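Local coordinates for guanine nucleotide exchange factor SRM1 (Saccharomyces cerevisiae, PDB 3OF7), which promotes exchange of GDP for GTP on the Ran-type GTPases Gsp1 and Gsp2, binds chromatin and controls RNA metabolism and nuclear transport, at residues 20-25 against 206-211; 14-19 against 161-166. All blocks are in the same frame, centred on the assembly; numbering follows the deposited sequence.

Contact 1 (20-25 against 206-211); sequences KHMYLS and IVQLAP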
loop_
_atom_site.group_PDB
_atom_site.type_symbol
_atom_site.label_atom_id
_atom_site.label_comp_id
_atom_site.label_asym_id
_atom_site.label_seq_id
_atom_site.Cartn_x
_atom_site.Cartn_y
_atom_site.Cartn_z
ATOM N N LYS A 20 12.346 -9.258 -0.010
ATOM C CA LYS A 20 12.098 -9.518 -1.432
ATOM C C LYS A 20 10.871 -10.389 -1.717
ATOM O O LYS A 20 10.181 -10.156 -2.698
ATOM C CB LYS A 20 13.360 -10.016 -2.169
ATOM C CG LYS A 20 13.748 -11.465 -1.956
ATOM C CD LYS A 20 14.805 -11.889 -2.999
ATOM C CE LYS A 20 14.975 -13.403 -3.033
ATOM N NZ LYS A 20 16.139 -13.818 -3.874
ATOM N N HIS A 21 10.589 -11.363 -0.852
ATOM C CA HIS A 21 9.407 -12.219 -1.025
ATOM C C HIS A 21 8.093 -11.427 -1.017
ATOM O O HIS A 21 7.132 -11.814 -1.668
ATOM C CB HIS A 21 9.359 -13.327 0.033
ATOM N N MET A 22 8.064 -10.314 -0.284
ATOM C CA MET A 22 6.878 -9.465 -0.227
ATOM C C MET A 22 6.680 -8.643 -1.491
ATOM O O MET A 22 5.541 -8.316 -1.846
ATOM C CB MET A 22 6.940 -8.512 0.974
ATOM C CG MET A 22 6.738 -9.165 2.331
ATOM S SD MET A 22 6.564 -7.903 3.615
ATOM C CE MET A 22 8.197 -7.192 3.571
ATOM N N TYR A 23 7.775 -8.313 -2.173
ATOM C CA TYR A 23 7.705 -7.330 -3.253
ATOM C C TYR A 23 7.925 -7.857 -4.658
ATOM O O TYR A 23 7.286 -7.384 -5.594
ATOM C CB TYR A 23 8.643 -6.153 -2.974
ATOM C CG TYR A 23 8.338 -5.470 -1.665
ATOM C CD1 TYR A 23 7.065 -4.952 -1.406
ATOM C CD2 TYR A 23 9.320 -5.338 -0.678
ATOM C CE1 TYR A 23 6.778 -4.322 -0.197
ATOM C CE2 TYR A 23 9.039 -4.704 0.540
ATOM C CZ TYR A 23 7.772 -4.203 0.767
ATOM O OH TYR A 23 7.492 -3.578 1.959
ATOM N N LEU A 24 8.824 -8.824 -4.807
ATOM C CA LEU A 24 9.212 -9.293 -6.132
ATOM C C LEU A 24 8.690 -10.697 -6.410
ATOM O O LEU A 24 8.895 -11.623 -5.612
ATOM C CB LEU A 24 10.739 -9.248 -6.295
ATOM C CG LEU A 24 11.462 -7.940 -5.939
ATOM C CD1 LEU A 24 12.974 -8.090 -6.132
ATOM C CD2 LEU A 24 10.926 -6.742 -6.732
ATOM N N SER A 25 8.001 -10.844 -7.534
ATOM C CA SER A 25 7.598 -12.149 -8.007
ATOM C C SER A 25 8.741 -12.753 -8.831
ATOM O O SER A 25 9.412 -12.043 -9.593
ATOM C CB SER A 25 6.330 -12.021 -8.847
ATOM O OG SER A 25 5.939 -13.271 -9.371
ATOM N N ILE A 206 19.453 1.780 2.982
ATOM C CA ILE A 206 18.004 1.677 3.134
ATOM C C ILE A 206 17.570 0.292 2.643
ATOM O O ILE A 206 18.030 -0.167 1.595
ATOM C CB ILE A 206 17.280 2.798 2.355
ATOM C CG1 ILE A 206 17.773 4.176 2.828
ATOM C CG2 ILE A 206 15.744 2.651 2.489
ATOM C CD1 ILE A 206 17.737 4.368 4.370
ATOM N N VAL A 207 16.708 -0.364 3.412
ATOM C CA VAL A 207 16.292 -1.745 3.126
ATOM C C VAL A 207 14.795 -1.898 2.806
ATOM O O VAL A 207 14.389 -2.879 2.172
ATOM C CB VAL A 207 16.682 -2.708 4.279
ATOM C CG1 VAL A 207 18.198 -2.681 4.516
ATOM C CG2 VAL A 207 15.913 -2.385 5.575
ATOM N N GLN A 208 13.983 -0.932 3.236
ATOM C CA GLN A 208 12.531 -1.018 3.050
ATOM C C GLN A 208 11.851 0.347 3.009
ATOM O O GLN A 208 12.270 1.283 3.700
ATOM C CB GLN A 208 11.889 -1.867 4.145
ATOM C CG GLN A 208 10.478 -2.347 3.791
ATOM C CD GLN A 208 9.689 -2.847 4.976
ATOM O OE1 GLN A 208 10.116 -2.742 6.130
ATOM N NE2 GLN A 208 8.515 -3.397 4.698
ATOM N N LEU A 209 10.791 0.431 2.207
ATOM C CA LEU A 209 9.974 1.643 2.099
ATOM C C LEU A 209 8.573 1.389 2.639
ATOM O O LEU A 209 8.094 0.251 2.606
ATOM C CB LEU A 209 9.882 2.093 0.638
ATOM C CG LEU A 209 11.153 2.109 -0.215
ATOM C CD1 LEU A 209 10.825 2.431 -1.669
ATOM C CD2 LEU A 209 12.170 3.122 0.317
ATOM N N ALA A 210 7.920 2.439 3.137
ATOM C CA ALA A 210 6.484 2.361 3.470
ATOM C C ALA A 210 5.788 3.686 3.131
ATOM O O ALA A 210 5.936 4.667 3.871
ATOM C CB ALA A 210 6.278 1.998 4.946
ATOM N N PRO A 211 5.047 3.725 2.001
ATOM C CA PRO A 211 4.373 4.952 1.580
ATOM C C PRO A 211 3.054 5.214 2.298
ATOM O O PRO A 211 2.283 4.288 2.563
ATOM C CB PRO A 211 4.104 4.717 0.092
ATOM C CG PRO A 211 3.999 3.225 -0.044
ATOM C CD PRO A 211 4.934 2.651 0.992
#
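Tyr23 and Gln208 meet through a single polar bond. Gln208 NE2 donates to Tyr23 OH at 2.9 Å, with an almost straight N-H...O angle of 176°, and the phenol oxygen lies practically in the plane of the amide. The amide nitrogen sits at the edge of the tyrosine ring, near the ring plane, and the two flat groups are turned 51° apart. Gln208 reaches this position with CG anti to its backbone N (chi1 -163°) and the chain extended beyond it. Its other amide atom is also engaged: OE1 accepts from the backbone N of Ile262, so the amide is held at both ends and its rotation is fixed.

The van der Waals contacts are few. Met22 bends at chi3, which brings CE to 4.0 Å from Gln208 NE2, while Met22 CB lies over the centre of the Tyr23 ring, 4.1 Å above its plane. Tyr23 OH lies 3.9 Å from Leu209 O, too far to count as a bond.

Within 20-25 the turn is held by Lys20 O, which accepts from both Tyr23 N and Leu24 N. The strand carries a classic beta bulge, where Val207 and Gln208 are together opposite Leu219 of the adjacent strand. The contact thus joins a short helical turn of the N-terminal segment to the first strand of a four-stranded antiparallel blade in the RCC1-type beta-propeller.

Contact 2 (14-19 against 161-166); sequences NAQEDY and CALFSN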
loop_
_atom_site.group_PDB
_atom_site.type_symbol
_atom_site.label_atom_id
_atom_site.label_comp_id
_atom_site.label_asym_id
_atom_site.label_seq_id
_atom_site.Cartn_x
_atom_site.Cartn_y
_atom_site.Cartn_z
ATOM N N ASN A 14 18.980 -5.861 9.556
ATOM C CA ASN A 14 18.143 -6.027 8.357
ATOM C C ASN A 14 18.936 -6.119 7.059
ATOM O O ASN A 14 19.920 -5.408 6.875
ATOM C CB ASN A 14 17.156 -4.858 8.216
ATOM C CG ASN A 14 16.283 -4.673 9.434
ATOM O OD1 ASN A 14 15.765 -5.634 9.995
ATOM N ND2 ASN A 14 16.111 -3.423 9.848
ATOM N N ALA A 15 18.475 -6.974 6.152
ATOM C CA ALA A 15 18.996 -7.007 4.784
ATOM C C ALA A 15 17.856 -6.835 3.777
ATOM O O ALA A 15 16.717 -7.229 4.053
ATOM C CB ALA A 15 19.750 -8.310 4.527
ATOM N N GLN A 16 18.164 -6.253 2.616
ATOM C CA GLN A 16 17.168 -6.063 1.556
ATOM C C GLN A 16 16.528 -7.393 1.149
ATOM O O GLN A 16 15.329 -7.452 0.872
ATOM C CB GLN A 16 17.783 -5.371 0.339
ATOM C CG GLN A 16 17.947 -3.862 0.487
ATOM C CD GLN A 16 18.471 -3.201 -0.775
ATOM O OE1 GLN A 16 18.788 -3.878 -1.759
ATOM N NE2 GLN A 16 18.562 -1.874 -0.759
ATOM N N GLU A 17 17.335 -8.454 1.150
ATOM C CA GLU A 17 16.857 -9.826 0.928
ATOM C C GLU A 17 15.692 -10.256 1.834
ATOM O O GLU A 17 14.849 -11.054 1.417
ATOM C CB GLU A 17 18.014 -10.822 1.077
ATOM N N ASP A 18 15.640 -9.732 3.061
ATOM C CA ASP A 18 14.589 -10.111 4.016
ATOM C C ASP A 18 13.183 -9.745 3.536
ATOM O O ASP A 18 12.201 -10.294 4.033
ATOM C CB ASP A 18 14.805 -9.445 5.379
ATOM C CG ASP A 18 16.174 -9.737 5.980
ATOM O OD1 ASP A 18 16.890 -10.642 5.497
ATOM O OD2 ASP A 18 16.526 -9.044 6.951
ATOM N N TYR A 19 13.099 -8.805 2.596
ATOM C CA TYR A 19 11.819 -8.233 2.146
ATOM C C TYR A 19 11.422 -8.648 0.730
ATOM O O TYR A 19 10.282 -8.421 0.313
ATOM C CB TYR A 19 11.866 -6.693 2.245
ATOM C CG TYR A 19 12.350 -6.219 3.596
ATOM C CD1 TYR A 19 13.688 -5.876 3.793
ATOM C CD2 TYR A 19 11.481 -6.163 4.691
ATOM C CE1 TYR A 19 14.146 -5.475 5.040
ATOM C CE2 TYR A 19 11.927 -5.754 5.945
ATOM C CZ TYR A 19 13.268 -5.414 6.107
ATOM O OH TYR A 19 13.733 -5.013 7.334
ATOM N N CYS A 161 8.805 6.583 -5.368
ATOM C CA CYS A 161 10.102 6.235 -4.808
ATOM C C CYS A 161 10.569 4.881 -5.322
ATOM O O CYS A 161 9.773 3.953 -5.445
ATOM C CB CYS A 161 10.046 6.235 -3.281
ATOM S SG CYS A 161 11.668 6.086 -2.487
ATOM N N ALA A 162 11.859 4.791 -5.642
ATOM C CA ALA A 162 12.471 3.521 -6.016
ATOM C C ALA A 162 13.689 3.285 -5.146
ATOM O O ALA A 162 14.580 4.152 -5.052
ATOM C CB ALA A 162 12.865 3.517 -7.500
ATOM N N LEU A 163 13.714 2.122 -4.505
ATOM C CA LEU A 163 14.835 1.699 -3.683
ATOM C C LEU A 163 15.733 0.753 -4.473
ATOM O O LEU A 163 15.259 -0.254 -5.007
ATOM C CB LEU A 163 14.326 0.996 -2.422
ATOM C CG LEU A 163 15.374 0.349 -1.510
ATOM C CD1 LEU A 163 16.348 1.398 -0.949
ATOM C CD2 LEU A 163 14.709 -0.445 -0.392
ATOM N N PHE A 164 17.027 1.073 -4.537
ATOM C CA PHE A 164 17.964 0.292 -5.346
ATOM C C PHE A 164 18.773 -0.689 -4.505
ATOM O O PHE A 164 18.899 -0.527 -3.294
ATOM C CB PHE A 164 18.882 1.205 -6.167
ATOM C CG PHE A 164 18.220 1.802 -7.374
ATOM C CD1 PHE A 164 17.448 2.963 -7.267
ATOM C CD2 PHE A 164 18.363 1.210 -8.622
ATOM C CE1 PHE A 164 16.839 3.519 -8.381
ATOM C CE2 PHE A 164 17.753 1.762 -9.753
ATOM C CZ PHE A 164 16.992 2.919 -9.634
ATOM N N SER A 165 19.312 -1.711 -5.165
ATOM C CA SER A 165 20.047 -2.773 -4.490
ATOM C C SER A 165 21.337 -2.274 -3.832
ATOM O O SER A 165 21.915 -2.971 -2.998
ATOM C CB SER A 165 20.374 -3.890 -5.478
ATOM O OG SER A 165 21.005 -3.352 -6.621
ATOM N N ASN A 166 21.784 -1.079 -4.205
ATOM C CA ASN A 166 22.952 -0.480 -3.560
ATOM C C ASN A 166 22.587 0.483 -2.417
ATOM O O ASN A 166 23.445 1.208 -1.920
ATOM C CB ASN A 166 23.849 0.212 -4.593
ATOM C CG ASN A 166 23.210 1.451 -5.195
ATOM O OD1 ASN A 166 22.010 1.698 -5.039
ATOM N ND2 ASN A 166 24.015 2.239 -5.893
#
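Gln16 points its side chain at the end of strand 159-164 and meets the strand end and the residue after it with NE2 and OE1. The chain is extended beyond CG, and CG stands anti to the carbonyl carbon (chi1 -79°), which sends the amide straight across to the strand. NE2 donates to Phe164 O at 2.9 Å. The acceptor lies close to the amide plane, but the donor is tilted 29° from the carbonyl plane, and the N-H...O angle is 160°. The same nitrogen also bonds to Ile206 O, so one amide group ties two backbone carbonyls from neighbouring blades.

The oxygen of the amide is turned to the next residue along: Gln16 OE1 lies 3.2 Å from Ser165 CA and 4.0 Å from Ser165 CB. Ser165 OG is used elsewhere, accepting from the backbone N of Lys149. Leu163 brings its branched end up to the amide nitrogen, CD1 standing 4.0 Å from Gln16 NE2. The Phe164 side chain leaves in the other direction, and the residue takes part chiefly through its carbonyl.

Ala15 N donates to Asp18 OD2, from above the carboxylate plane, which braces the backbone on which Gln16 sits. With an alanine here in place of Gln16, the carbonyls of Phe164 and Ile206 would probably lose this shared donor, and a gap would be likely beside Leu163. A side-chain amide thus supplies N-H groups to main-chain oxygens of two adjacent blades, at the end of strand 159-164 and the start of strand 206-211, so the link depends on the strand backbone more than on its side chains.

Contacts 1 and 2 lie about 6 Å apart, centre to centre, and use consecutive parts of the same N-terminal segment, 14-19 and 20-25, against two neighbouring blades. Both are partly buried; contact 1 lies nearer the centre of the chain, about 11 Å from it against about 17 Å, though neither is more buried by count of residues. Each rests on a glutamine amide, with roles reversed: in contact 1 the strand supplies it to a tyrosine hydroxyl, whereas in contact 2 the N-terminal segment supplies it to a backbone carbonyl. They meet directly where Leu163 CD2 packs on Val207 C and Tyr19 CD1 on Val207 O, joining the strands as well as the segment.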